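Local coordinates for protein integral membrane indolylacetylinositol arabinosyltransferase EmbB (Mycolicibacterium smegmatis MC2 155, PDB 7BVC) that probably transfers arabinose to build the arabinan of mycobacterial cell-wall arabinogalactan, at residues Met612-Phe626 and Ser655-Ala669. Residues are numbered along the deposited sequence; the frame is centred on the assembly and turned at random.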
loop_
_atom_site.group_PDB
_atom_site.type_symbol
_atom_site.label_atom_id
_atom_site.label_comp_id
_atom_site.label_asym_id
_atom_site.label_seq_id
_atom_site.Cartn_x
_atom_site.Cartn_y
_atom_site.Cartn_z
ATOM N N MET B 612 18.907 -29.546 -12.224
ATOM C CA MET B 612 19.512 -28.770 -11.146
ATOM C C MET B 612 18.946 -27.356 -11.097
ATOM O O MET B 612 18.711 -26.811 -10.012
ATOM C CB MET B 612 21.030 -28.741 -11.310
ATOM C CG MET B 612 21.781 -28.606 -10.005
ATOM S SD MET B 612 21.635 -30.075 -8.978
ATOM C CE MET B 612 21.782 -29.353 -7.350
ATOM N N ALA B 613 18.713 -26.746 -12.262
ATOM C CA ALA B 613 18.116 -25.415 -12.289
ATOM C C ALA B 613 16.692 -25.438 -11.750
ATOM O O ALA B 613 16.267 -24.508 -11.050
ATOM C CB ALA B 613 18.145 -24.856 -13.711
ATOM N N PHE B 614 15.936 -26.495 -12.054
ATOM C CA PHE B 614 14.588 -26.590 -11.503
ATOM C C PHE B 614 14.619 -26.780 -9.991
ATOM O O PHE B 614 13.785 -26.216 -9.271
ATOM C CB PHE B 614 13.811 -27.724 -12.168
ATOM C CG PHE B 614 12.346 -27.699 -11.857
ATOM C CD1 PHE B 614 11.526 -26.732 -12.411
ATOM C CD2 PHE B 614 11.787 -28.627 -10.999
ATOM C CE1 PHE B 614 10.181 -26.697 -12.122
ATOM C CE2 PHE B 614 10.440 -28.596 -10.708
ATOM C CZ PHE B 614 9.636 -27.631 -11.271
ATOM N N LEU B 615 15.565 -27.577 -9.488
ATOM C CA LEU B 615 15.729 -27.704 -8.043
ATOM C C LEU B 615 16.057 -26.358 -7.407
ATOM O O LEU B 615 15.539 -26.021 -6.333
ATOM C CB LEU B 615 16.821 -28.727 -7.733
ATOM C CG LEU B 615 17.093 -29.012 -6.258
ATOM C CD1 LEU B 615 15.843 -29.542 -5.585
ATOM C CD2 LEU B 615 18.240 -29.994 -6.111
ATOM N N SER B 616 16.930 -25.583 -8.054
ATOM C CA SER B 616 17.240 -24.241 -7.570
ATOM C C SER B 616 15.991 -23.372 -7.512
ATOM O O SER B 616 15.781 -22.640 -6.539
ATOM C CB SER B 616 18.297 -23.597 -8.465
ATOM O OG SER B 616 18.580 -22.277 -8.043
ATOM N N LEU B 617 15.154 -23.434 -8.549
ATOM C CA LEU B 617 13.923 -22.647 -8.556
ATOM C C LEU B 617 12.984 -23.070 -7.431
ATOM O O LEU B 617 12.328 -22.227 -6.803
ATOM C CB LEU B 617 13.230 -22.777 -9.911
ATOM C CG LEU B 617 11.840 -22.155 -10.042
ATOM C CD1 LEU B 617 11.888 -20.670 -9.734
ATOM C CD2 LEU B 617 11.276 -22.394 -11.431
ATOM N N VAL B 618 12.903 -24.376 -7.164
ATOM C CA VAL B 618 12.046 -24.866 -6.085
ATOM C C VAL B 618 12.534 -24.339 -4.738
ATOM O O VAL B 618 11.746 -23.863 -3.910
ATOM C CB VAL B 618 11.987 -26.402 -6.103
ATOM C CG1 VAL B 618 11.416 -26.927 -4.802
ATOM C CG2 VAL B 618 11.164 -26.886 -7.280
ATOM N N LEU B 619 13.843 -24.423 -4.498
ATOM C CA LEU B 619 14.382 -23.893 -3.248
ATOM C C LEU B 619 14.180 -22.385 -3.147
ATOM O O LEU B 619 13.943 -21.860 -2.053
ATOM C CB LEU B 619 15.862 -24.250 -3.119
ATOM C CG LEU B 619 16.149 -25.725 -2.837
ATOM C CD1 LEU B 619 17.567 -26.087 -3.228
ATOM C CD2 LEU B 619 15.901 -26.046 -1.374
ATOM N N PHE B 620 14.236 -21.681 -4.279
ATOM C CA PHE B 620 14.009 -20.239 -4.270
ATOM C C PHE B 620 12.577 -19.904 -3.876
ATOM O O PHE B 620 12.342 -18.997 -3.066
ATOM C CB PHE B 620 14.340 -19.655 -5.643
ATOM C CG PHE B 620 14.235 -18.161 -5.710
ATOM C CD1 PHE B 620 15.121 -17.358 -5.015
ATOM C CD2 PHE B 620 13.251 -17.559 -6.474
ATOM C CE1 PHE B 620 15.025 -15.983 -5.078
ATOM C CE2 PHE B 620 13.152 -16.185 -6.540
ATOM C CZ PHE B 620 14.039 -15.396 -5.843
ATOM N N VAL B 621 11.599 -20.621 -4.435
ATOM C CA VAL B 621 10.216 -20.316 -4.073
ATOM C C VAL B 621 9.937 -20.726 -2.632
ATOM O O VAL B 621 9.134 -20.083 -1.945
ATOM C CB VAL B 621 9.215 -20.958 -5.054
ATOM C CG1 VAL B 621 9.468 -20.464 -6.469
ATOM C CG2 VAL B 621 9.260 -22.466 -4.985
ATOM N N LEU B 622 10.603 -21.771 -2.133
ATOM C CA LEU B 622 10.483 -22.102 -0.714
ATOM C C LEU B 622 11.003 -20.965 0.159
ATOM O O LEU B 622 10.359 -20.566 1.140
ATOM C CB LEU B 622 11.232 -23.398 -0.412
ATOM C CG LEU B 622 10.397 -24.671 -0.307
ATOM C CD1 LEU B 622 11.288 -25.852 0.021
ATOM C CD2 LEU B 622 9.316 -24.510 0.744
ATOM N N ALA B 623 12.185 -20.441 -0.182
ATOM C CA ALA B 623 12.740 -19.304 0.547
ATOM C C ALA B 623 11.798 -18.109 0.512
ATOM O O ALA B 623 11.670 -17.382 1.503
ATOM C CB ALA B 623 14.100 -18.922 -0.035
ATOM N N PHE B 624 11.138 -17.883 -0.623
ATOM C CA PHE B 624 10.163 -16.799 -0.691
ATOM C C PHE B 624 8.976 -17.070 0.226
ATOM O O PHE B 624 8.451 -16.148 0.858
ATOM C CB PHE B 624 9.682 -16.593 -2.125
ATOM C CG PHE B 624 8.438 -15.759 -2.225
ATOM C CD1 PHE B 624 8.500 -14.384 -2.080
ATOM C CD2 PHE B 624 7.207 -16.347 -2.456
ATOM C CE1 PHE B 624 7.357 -13.614 -2.163
ATOM C CE2 PHE B 624 6.063 -15.579 -2.539
ATOM C CZ PHE B 624 6.139 -14.212 -2.393
ATOM N N CYS B 625 8.531 -18.327 0.295
ATOM C CA CYS B 625 7.396 -18.669 1.147
ATOM C C CYS B 625 7.707 -18.409 2.613
ATOM O O CYS B 625 6.904 -17.802 3.332
ATOM C CB CYS B 625 7.006 -20.133 0.946
ATOM S SG CYS B 625 6.345 -20.515 -0.679
ATOM N N PHE B 626 8.869 -18.862 3.079
ATOM C CA PHE B 626 9.187 -18.827 4.503
ATOM C C PHE B 626 9.652 -17.457 4.996
ATOM O O PHE B 626 10.238 -17.379 6.082
ATOM C CB PHE B 626 10.242 -19.882 4.833
ATOM C CG PHE B 626 9.667 -21.154 5.371
ATOM C CD1 PHE B 626 9.401 -21.289 6.720
ATOM C CD2 PHE B 626 9.382 -22.214 4.529
ATOM C CE1 PHE B 626 8.869 -22.455 7.222
ATOM C CE2 PHE B 626 8.847 -23.384 5.026
ATOM C CZ PHE B 626 8.591 -23.504 6.375
ATOM N N SER B 655 14.357 -18.448 5.837
ATOM C CA SER B 655 14.414 -18.130 4.416
ATOM C C SER B 655 15.848 -17.934 3.943
ATOM O O SER B 655 16.154 -18.193 2.775
ATOM C CB SER B 655 13.584 -16.882 4.122
ATOM O OG SER B 655 14.123 -15.750 4.779
ATOM N N ALA B 656 16.738 -17.485 4.831
ATOM C CA ALA B 656 18.137 -17.312 4.455
ATOM C C ALA B 656 18.804 -18.652 4.175
ATOM O O ALA B 656 19.639 -18.758 3.269
ATOM C CB ALA B 656 18.885 -16.557 5.552
ATOM N N ILE B 657 18.445 -19.688 4.934
ATOM C CA ILE B 657 19.014 -21.011 4.702
ATOM C C ILE B 657 18.588 -21.548 3.341
ATOM O O ILE B 657 19.407 -22.077 2.578
ATOM C CB ILE B 657 18.611 -21.965 5.839
ATOM C CG1 ILE B 657 19.085 -21.413 7.183
ATOM C CG2 ILE B 657 19.183 -23.349 5.599
ATOM C CD1 ILE B 657 18.761 -22.307 8.356
ATOM N N PHE B 658 17.302 -21.414 3.011
ATOM C CA PHE B 658 16.830 -21.858 1.705
ATOM C C PHE B 658 17.426 -21.026 0.582
ATOM O O PHE B 658 17.708 -21.557 -0.496
ATOM C CB PHE B 658 15.304 -21.807 1.653
ATOM C CG PHE B 658 14.635 -22.897 2.434
ATOM C CD1 PHE B 658 14.986 -24.221 2.245
ATOM C CD2 PHE B 658 13.653 -22.596 3.361
ATOM C CE1 PHE B 658 14.370 -25.222 2.963
ATOM C CE2 PHE B 658 13.034 -23.594 4.081
ATOM C CZ PHE B 658 13.393 -24.908 3.883
ATOM N N PHE B 659 17.646 -19.729 0.815
ATOM C CA PHE B 659 18.285 -18.897 -0.200
ATOM C C PHE B 659 19.730 -19.322 -0.432
ATOM O O PHE B 659 20.200 -19.348 -1.576
ATOM C CB PHE B 659 18.219 -17.428 0.212
ATOM C CG PHE B 659 18.627 -16.476 -0.872
ATOM C CD1 PHE B 659 17.807 -16.256 -1.963
ATOM C CD2 PHE B 659 19.832 -15.802 -0.801
ATOM C CE1 PHE B 659 18.179 -15.380 -2.961
ATOM C CE2 PHE B 659 20.209 -14.926 -1.797
ATOM C CZ PHE B 659 19.381 -14.716 -2.878
ATOM N N ALA B 660 20.450 -19.665 0.638
ATOM C CA ALA B 660 21.815 -20.154 0.482
ATOM C C ALA B 660 21.842 -21.482 -0.266
ATOM O O ALA B 660 22.696 -21.698 -1.136
ATOM C CB ALA B 660 22.482 -20.292 1.847
ATOM N N LEU B 661 20.913 -22.386 0.059
ATOM C CA LEU B 661 20.841 -23.653 -0.660
ATOM C C LEU B 661 20.520 -23.436 -2.135
ATOM O O LEU B 661 21.076 -24.112 -3.008
ATOM C CB LEU B 661 19.801 -24.566 -0.014
ATOM C CG LEU B 661 20.096 -25.044 1.409
ATOM C CD1 LEU B 661 18.880 -25.731 1.999
ATOM C CD2 LEU B 661 21.295 -25.973 1.423
ATOM N N SER B 662 19.631 -22.486 -2.432
ATOM C CA SER B 662 19.297 -22.186 -3.818
ATOM C C SER B 662 20.492 -21.601 -4.561
ATOM O O SER B 662 20.721 -21.926 -5.731
ATOM C CB SER B 662 18.111 -21.227 -3.873
ATOM O OG SER B 662 17.989 -20.649 -5.157
ATOM N N ALA B 663 21.261 -20.733 -3.901
ATOM C CA ALA B 663 22.463 -20.191 -4.527
ATOM C C ALA B 663 23.483 -21.289 -4.798
ATOM O O ALA B 663 24.145 -21.289 -5.842
ATOM C CB ALA B 663 23.067 -19.100 -3.645
ATOM N N ILE B 664 23.622 -22.237 -3.869
ATOM C CA ILE B 664 24.545 -23.350 -4.081
ATOM C C ILE B 664 24.088 -24.202 -5.260
ATOM O O ILE B 664 24.901 -24.627 -6.092
ATOM C CB ILE B 664 24.683 -24.182 -2.795
ATOM C CG1 ILE B 664 25.436 -23.387 -1.727
ATOM C CG2 ILE B 664 25.392 -25.494 -3.076
ATOM C CD1 ILE B 664 25.609 -24.129 -0.426
ATOM N N ALA B 665 22.781 -24.452 -5.358
ATOM C CA ALA B 665 22.260 -25.223 -6.483
ATOM C C ALA B 665 22.462 -24.487 -7.804
ATOM O O ALA B 665 22.754 -25.111 -8.830
ATOM C CB ALA B 665 20.780 -25.537 -6.265
ATOM N N ALA B 666 22.325 -23.160 -7.795
ATOM C CA ALA B 666 22.541 -22.389 -9.017
ATOM C C ALA B 666 24.005 -22.413 -9.435
ATOM O O ALA B 666 24.313 -22.509 -10.628
ATOM C CB ALA B 666 22.061 -20.952 -8.824
ATOM N N LEU B 667 24.924 -22.331 -8.469
ATOM C CA LEU B 667 26.343 -22.443 -8.798
ATOM C C LEU B 667 26.671 -23.827 -9.342
ATOM O O LEU B 667 27.474 -23.965 -10.274
ATOM C CB LEU B 667 27.195 -22.133 -7.570
ATOM C CG LEU B 667 27.153 -20.689 -7.074
ATOM C CD1 LEU B 667 28.049 -20.514 -5.860
ATOM C CD2 LEU B 667 27.557 -19.736 -8.187
ATOM N N TRP B 668 26.055 -24.866 -8.777
ATOM C CA TRP B 668 26.247 -26.217 -9.292
ATOM C C TRP B 668 25.740 -26.335 -10.725
ATOM O O TRP B 668 26.401 -26.940 -11.580
ATOM C CB TRP B 668 25.534 -27.212 -8.380
ATOM C CG TRP B 668 25.957 -28.633 -8.537
ATOM C CD1 TRP B 668 26.597 -29.192 -9.602
ATOM C CD2 TRP B 668 25.765 -29.684 -7.588
ATOM N NE1 TRP B 668 26.814 -30.527 -9.375
ATOM C CE2 TRP B 668 26.312 -30.855 -8.144
ATOM C CE3 TRP B 668 25.182 -29.749 -6.320
ATOM C CZ2 TRP B 668 26.296 -32.074 -7.477
ATOM C CZ3 TRP B 668 25.165 -30.961 -5.660
ATOM C CH2 TRP B 668 25.719 -32.105 -6.239
ATOM N N ALA B 669 24.570 -25.761 -11.007
ATOM C CA ALA B 669 24.030 -25.803 -12.360
ATOM C C ALA B 669 24.918 -25.039 -13.332
ATOM O O ALA B 669 25.112 -25.467 -14.475
ATOM C CB ALA B 669 22.610 -25.245 -12.377
#
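An antiparallel pair of predicted membrane-spanning helices in the GT-C-type membrane domain, residues 612-625 and 655-669, illustrates how small residues let two helices approach closely: the axes come within 8.0 Å, at 164° between their directions. The middle of the seam is a reciprocal serine exchange. Ser616 OG donates to Ser662 O at 3.2 Å, and Ser662 OG returns a bond to Ser616 O at 3.3 Å. Both hydroxyls stand anti to their own backbone N (chi1 178° and 165°), leaning across to the other helix. Each carbonyl thus takes two donors from opposite faces of its plane, Ser616 O also accepting from Phe620 N and Ser662 O from Ala666 N, so the crossing bonds leave the helical ones intact. Beside this polar centre Ser616 CB rests on Ala665 CB and Leu619 CB on Ser662 CB, while Leu619 sends CD1 to Leu661 and CD2 to Phe658.

Toward the end of helix 608-625, Ala623 CB lies against Phe658 CB at 3.6 Å, and the Phe658 ring takes Leu622 CD1 over one face, toward its rim. Phe626, just past the helix end, meets that ring obliquely, centroids 5.8 Å apart. Phe620 and Phe659 run side by side and touch edge to edge, CE1 to CE1 at 3.8 Å; cardiolipin touches both, and Ser616 and Ser662. At the far end Met612 makes a Met-aromatic contact, SD standing off above the six-membered ring of Trp668, 4.7 Å from its centroid, while its CE comes closer, 3.6 Å from Trp668 CE3.

An aromatic side chain of another protein chain stacks on Phe659. Helix 690-712 packs on Leu622, Phe626 and Phe658, whereas helix 527-545 meets Phe614, Val621 and Phe624.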